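Local coordinates for dipicolinate synthase, B chain (Bacillus cereus, PDB 3MCU), which probably works together with its partner subunit DpaA as dipicolinate synthase, oxidising dihydrodipicolinate to dipicolinate with NADP(+) during sporulation, at the interface of chains A and B and the interface of chains A and C. Coordinates in Å, arbitrary orientation; residue numbers count along the deposited sequence, not the author numbering. Chains: chain A/B/C, Dipicolinate synthase, B chain.

The C-alpha centres of contact 1 and contact 2 lie about 14 Å apart, and helix 138-146 of chain A links them. In contact 1 A:Gly138 and A:Met142 of this helix face chain B across a two-fold; in contact 2 A:Asn140, between them in sequence, turns its amide toward chain C, beside helix 95-102. One short helix thus serves two different neighbours, through a largely apolar, selenomethionine-rich patch and a smaller, partly polar one. Repeated over the six copies of the deposited assembly, these two kinds of contact could join pairs into a larger oligomer, although the structure alone does not show that it forms in the cell.

Contact 1: the interface of chains A and B. Residues chain A 133-134, 138, 142, 167; chain B 142, 145, 191.
The backbone carbonyl oxygen of A:Gly138 is covered by the B:Met142 side chain, whose CG lies 3.4 Å from that A:Gly138 O. The same oxygen points along helix 138-146 toward the backbone N of A:Met142, one turn on, and the chain B methylenes pack over the first turn of this helix in a protein of the flavoprotein family. The helix of chain B offers the same face to chain A, because the interface is two-fold symmetric; it may pair two subunits, though the structure alone does not show that this pair forms in solution. The two residues 142, both selenomethionine, meet near that axis and run at about a right angle to each other, with CG of A:Met142 3.3 Å from CG of B:Met142, a tight fit. Each side chain is bent at chi2 (-53° in A, -61° in B), a turn that brings the selenium-bound methyls together as well, CE of A:Met142 to CE of B:Met142 at 3.6 Å. The B:Met142 methyl is wedged further into chain A. On one flank, CD2 of A:Leu134 touches B:Met142 CE at 3.5 Å, the leucine branch lying at a slant to the selenomethionine chain. From the strand 167-169, A:Met167 comes tip to tip with the same methyl, its CE 4.0 Å from B:Met142 CE. A:Leu134 is itself gripped on several sides. Its CB faces the methyl of B:Met145 (CB to B:Met145 CE 3.8 Å), a side chain bent at both its second and third torsions. The other leucine methyl, CD1, rests against B:Val191, 4.0 Å from its CG2. That valine branch also lies beside the selenium of A:Met167, the two side chains crossing nearly perpendicularly.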
ATOM      1  N   ALA A 133      15.219   4.706  -6.712  1.00 25.52           N
ATOM      2  CA  ALA A 133      15.102   4.421  -5.280  1.00 24.86           C
ATOM      3  C   ALA A 133      14.355   5.506  -4.503  1.00 27.19           C
ATOM      4  O   ALA A 133      13.659   5.202  -3.542  1.00 28.88           O
ATOM      5  CB  ALA A 133      16.484   4.175  -4.657  1.00 26.83           C
ATOM      6  N   LEU A 134      14.508   6.769  -4.903  1.00 28.05           N
ATOM      7  CA  LEU A 134      13.799   7.867  -4.249  1.00 27.37           C
ATOM      8  C   LEU A 134      12.630   8.343  -5.115  1.00 27.52           C
ATOM      9  O   LEU A 134      12.058   9.409  -4.885  1.00 30.03           O
ATOM     10  CB  LEU A 134      14.762   9.022  -3.948  1.00 30.97           C
ATOM     11  CG  LEU A 134      15.910   8.648  -3.003  1.00 33.96           C
ATOM     12  CD1 LEU A 134      17.032   9.667  -3.091  1.00 32.55           C
ATOM     13  CD2 LEU A 134      15.403   8.522  -1.573  1.00 32.14           C
ATOM     14  N   GLY A 138      10.999   3.781  -3.942  1.00 24.51           N
ATOM     15  CA  GLY A 138      11.185   4.134  -2.550  1.00 24.13           C
ATOM     16  C   GLY A 138      10.284   3.358  -1.608  1.00 25.55           C
ATOM     17  O   GLY A 138      10.739   2.842  -0.583  1.00 24.96           O
HETATM   18  N   MSE A 142      11.667   0.694   1.350  1.00 20.32           N
HETATM   19  CA  MSE A 142      11.277   0.884   2.745  1.00 21.92           C
HETATM   20  C   MSE A 142      10.403  -0.256   3.285  1.00 24.34           C
HETATM   21  O   MSE A 142      10.420  -0.523   4.480  1.00 23.25           O
HETATM   22  CB  MSE A 142      10.585   2.234   2.961  1.00 21.16           C
HETATM   23  CG  MSE A 142      11.524   3.426   2.944  1.00 24.81           C
HETATM   24 SE   MSE A 142      13.057   3.255   4.200  1.00 45.57          SE
HETATM   25  CE  MSE A 142      13.575   5.155   4.101  1.00 32.15           C
HETATM   26  N   MSE A 167      19.958   5.473  -5.891  1.00 28.14           N
HETATM   27  CA  MSE A 167      20.728   5.021  -4.721  1.00 27.15           C
HETATM   28  C   MSE A 167      21.419   3.691  -4.960  1.00 27.66           C
HETATM   29  O   MSE A 167      20.918   2.836  -5.682  1.00 27.76           O
HETATM   30  CB  MSE A 167      19.895   5.009  -3.434  1.00 27.85           C
HETATM   31  CG  MSE A 167      19.498   6.428  -2.989  1.00 26.92           C
HETATM   32 SE   MSE A 167      18.798   6.528  -1.172  1.00 40.67          SE
HETATM   33  CE  MSE A 167      17.181   5.437  -1.403  1.00 31.29           C
TER
HETATM   34  N   MSE B 142       8.639   7.595   2.024  1.00 20.99           N
HETATM   35  CA  MSE B 142       8.940   7.439   0.600  1.00 21.93           C
HETATM   36  C   MSE B 142       7.754   7.713  -0.323  1.00 22.65           C
HETATM   37  O   MSE B 142       7.933   8.141  -1.463  1.00 21.53           O
HETATM   38  CB  MSE B 142       9.507   6.051   0.311  1.00 21.65           C
HETATM   39  CG  MSE B 142      10.880   5.867   0.872  1.00 29.45           C
HETATM   40 SE   MSE B 142      12.149   7.146   0.089  1.00 45.37          SE
HETATM   41  CE  MSE B 142      13.822   6.287   0.673  1.00 35.72           C
HETATM   42  N   MSE B 145       7.929  11.470  -0.566  1.00 23.35           N
HETATM   43  CA  MSE B 145       9.078  11.811  -1.423  1.00 23.37           C
HETATM   44  C   MSE B 145       8.693  11.727  -2.884  1.00 23.73           C
HETATM   45  O   MSE B 145       9.169  12.497  -3.712  1.00 23.87           O
HETATM   46  CB  MSE B 145      10.242  10.841  -1.193  1.00 22.66           C
HETATM   47  CG  MSE B 145      11.247  11.222  -0.104  1.00 33.76           C
HETATM   48 SE   MSE B 145      12.581  12.588  -0.647  1.00 58.37          SE
HETATM   49  CE  MSE B 145      12.907  12.047  -2.491  1.00 30.12           C
ATOM     50  N   VAL B 191      19.656  13.021   0.642  1.00 25.44           N
ATOM     51  CA  VAL B 191      20.022  12.010   1.634  1.00 25.55           C
ATOM     52  C   VAL B 191      21.454  12.219   2.081  1.00 25.78           C
ATOM     53  O   VAL B 191      22.383  12.109   1.279  1.00 27.71           O
ATOM     54  CB  VAL B 191      19.866  10.556   1.119  1.00 26.70           C
ATOM     55  CG1 VAL B 191      20.135   9.601   2.240  1.00 24.62           C
ATOM     56  CG2 VAL B 191      18.461  10.306   0.573  1.00 28.31           C
TER

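Contact 2: the interface of chains A and C. Residues chain A 96, 99-100, 105, 140; chain C 103-105.
Helix 95-102 of chain A, flanked by the start of helix 138-146 and the loop at A:Met105, meets the loop 103-105 of chain C. The backbone carbonyl of C:Asn103 is held by A:Ser99, whose hydroxyl OG donates a 2.6 Å hydrogen bond to C:Asn103 O. The donor sits above the carbonyl plane, 35° out of it, and the C=O...OG angle is 143°. The serine's chi1 of 163° swings the hydroxyl away from the backbone N and toward the loop. A:Asn140 adds a weak hydrogen bond to the same oxygen, its amide ND2 3.2 Å from C:Asn103 O, so two chain A helices converge on one main-chain acceptor. C:Met105, a selenomethionine, hides most surface among the chain C residues of this patch. Its CG passes 3.4 Å from A:Ser99 OG, while the side-chain oxygen OD1 of A:Asn96 lies 3.5 Å from C:Met105 CA. Farther out, the selenium and methyl lie against the aliphatic part of A:Lys100, the two side chains crossing at about a right angle; CG of A:Lys100 is 4.1 Å from C:Met105 CE. The tips of the two residues 105 point toward each other, with SE of A:Met105 and SE of C:Met105 3.9 Å apart. The interface is not an exact two-fold; if it persists outside the crystal, the patch would help hold neighbouring subunits together in a larger assembly.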
ATOM      1  N   ASN A  96      14.143  -3.516 -10.670  1.00 27.41           N
ATOM      2  CA  ASN A  96      13.127  -4.487 -11.093  1.00 26.92           C
ATOM      3  C   ASN A  96      13.002  -5.632 -10.098  1.00 27.95           C
ATOM      4  O   ASN A  96      11.907  -5.949  -9.620  1.00 25.75           O
ATOM      5  CB  ASN A  96      13.463  -5.045 -12.476  1.00 28.41           C
ATOM      6  CG  ASN A  96      12.425  -6.034 -12.986  1.00 32.72           C
ATOM      7  OD1 ASN A  96      11.277  -5.672 -13.247  1.00 36.14           O
ATOM      8  ND2 ASN A  96      12.830  -7.272 -13.160  1.00 30.72           N
ATOM      9  N   SER A  99      11.710  -4.514  -6.641  1.00 23.56           N
ATOM     10  CA  SER A  99      10.265  -4.383  -6.666  1.00 23.70           C
ATOM     11  C   SER A  99       9.557  -5.742  -6.568  1.00 21.94           C
ATOM     12  O   SER A  99       8.663  -5.919  -5.748  1.00 21.50           O
ATOM     13  CB  SER A  99       9.817  -3.640  -7.929  1.00 26.63           C
ATOM     14  OG  SER A  99       8.434  -3.843  -8.176  1.00 29.33           O
ATOM     15  N   LYS A 100       9.943  -6.692  -7.412  1.00 23.72           N
ATOM     16  CA  LYS A 100       9.355  -8.036  -7.361  1.00 26.00           C
ATOM     17  C   LYS A 100       9.562  -8.678  -5.982  1.00 24.33           C
ATOM     18  O   LYS A 100       8.665  -9.339  -5.450  1.00 22.31           O
ATOM     19  CB  LYS A 100       9.919  -8.943  -8.457  1.00 25.48           C
ATOM     20  CG  LYS A 100       9.572  -8.531  -9.871  1.00 31.31           C
ATOM     21  CD  LYS A 100       9.907  -9.625 -10.893  1.00 34.16           C
ATOM     22  CE  LYS A 100      11.414  -9.799 -11.088  1.00 38.49           C
ATOM     23  NZ  LYS A 100      11.786 -10.990 -11.952  1.00 39.63           N
HETATM   24  N   MSE A 105       7.022 -11.844  -5.546  1.00 28.37           N
HETATM   25  CA  MSE A 105       7.066 -12.594  -6.791  1.00 29.88           C
HETATM   26  C   MSE A 105       8.302 -13.488  -6.834  1.00 30.37           C
HETATM   27  O   MSE A 105       9.279 -13.242  -6.126  1.00 30.07           O
HETATM   28  CB  MSE A 105       7.024 -11.639  -7.968  1.00 27.45           C
HETATM   29  CG  MSE A 105       5.800 -10.774  -7.931  1.00 30.12           C
HETATM   30 SE   MSE A 105       5.733  -9.467  -9.393  1.00 49.04          SE
HETATM   31  CE  MSE A 105       6.370 -10.603 -10.854  1.00 38.02           C
ATOM     32  N   ASN A 140       9.003   0.413  -2.069  1.00 22.01           N
ATOM     33  CA  ASN A 140       9.468  -0.974  -2.035  1.00 22.18           C
ATOM     34  C   ASN A 140      10.697  -1.185  -1.117  1.00 22.93           C
ATOM     35  O   ASN A 140      10.719  -2.084  -0.267  1.00 22.93           O
ATOM     36  CB  ASN A 140       9.751  -1.472  -3.457  1.00 21.02           C
ATOM     37  CG  ASN A 140       8.486  -1.548  -4.314  1.00 25.63           C
ATOM     38  OD1 ASN A 140       7.415  -1.918  -3.829  1.00 24.89           O
ATOM     39  ND2 ASN A 140       8.612  -1.208  -5.595  1.00 23.96           N
TER
ATOM     40  N   ASN C 103       4.499  -0.093  -9.897  1.00 23.55           N
ATOM     41  CA  ASN C 103       5.301  -0.860  -8.960  1.00 26.13           C
ATOM     42  C   ASN C 103       6.799  -0.772  -9.243  1.00 27.41           C
ATOM     43  O   ASN C 103       7.601  -1.433  -8.580  1.00 28.12           O
ATOM     44  CB  ASN C 103       4.852  -2.322  -8.959  1.00 26.32           C
ATOM     45  CG  ASN C 103       3.573  -2.535  -8.167  1.00 28.52           C
ATOM     46  OD1 ASN C 103       2.484  -2.699  -8.735  1.00 29.32           O
ATOM     47  ND2 ASN C 103       3.694  -2.526  -6.846  1.00 31.02           N
ATOM     48  N   ALA C 104       7.163   0.020 -10.246  1.00 24.01           N
ATOM     49  CA  ALA C 104       8.570   0.244 -10.591  1.00 26.98           C
ATOM     50  C   ALA C 104       9.274  -1.039 -11.058  1.00 30.47           C
ATOM     51  O   ALA C 104      10.433  -1.303 -10.707  1.00 29.32           O
ATOM     52  CB  ALA C 104       9.316   0.873  -9.425  1.00 27.04           C
HETATM   53  N   MSE C 105       8.555  -1.833 -11.847  1.00 30.57           N
HETATM   54  CA  MSE C 105       9.133  -2.944 -12.588  1.00 29.34           C
HETATM   55  C   MSE C 105       9.555  -2.440 -13.959  1.00 32.57           C
HETATM   56  O   MSE C 105       9.070  -1.394 -14.419  1.00 30.42           O
HETATM   57  CB  MSE C 105       8.111  -4.062 -12.733  1.00 28.55           C
HETATM   58  CG  MSE C 105       7.637  -4.561 -11.386  1.00 32.50           C
HETATM   59 SE   MSE C 105       6.547  -6.180 -11.401  1.00 45.18          SE
HETATM   60  CE  MSE C 105       7.323  -7.114 -12.940  1.00 37.01           C
TER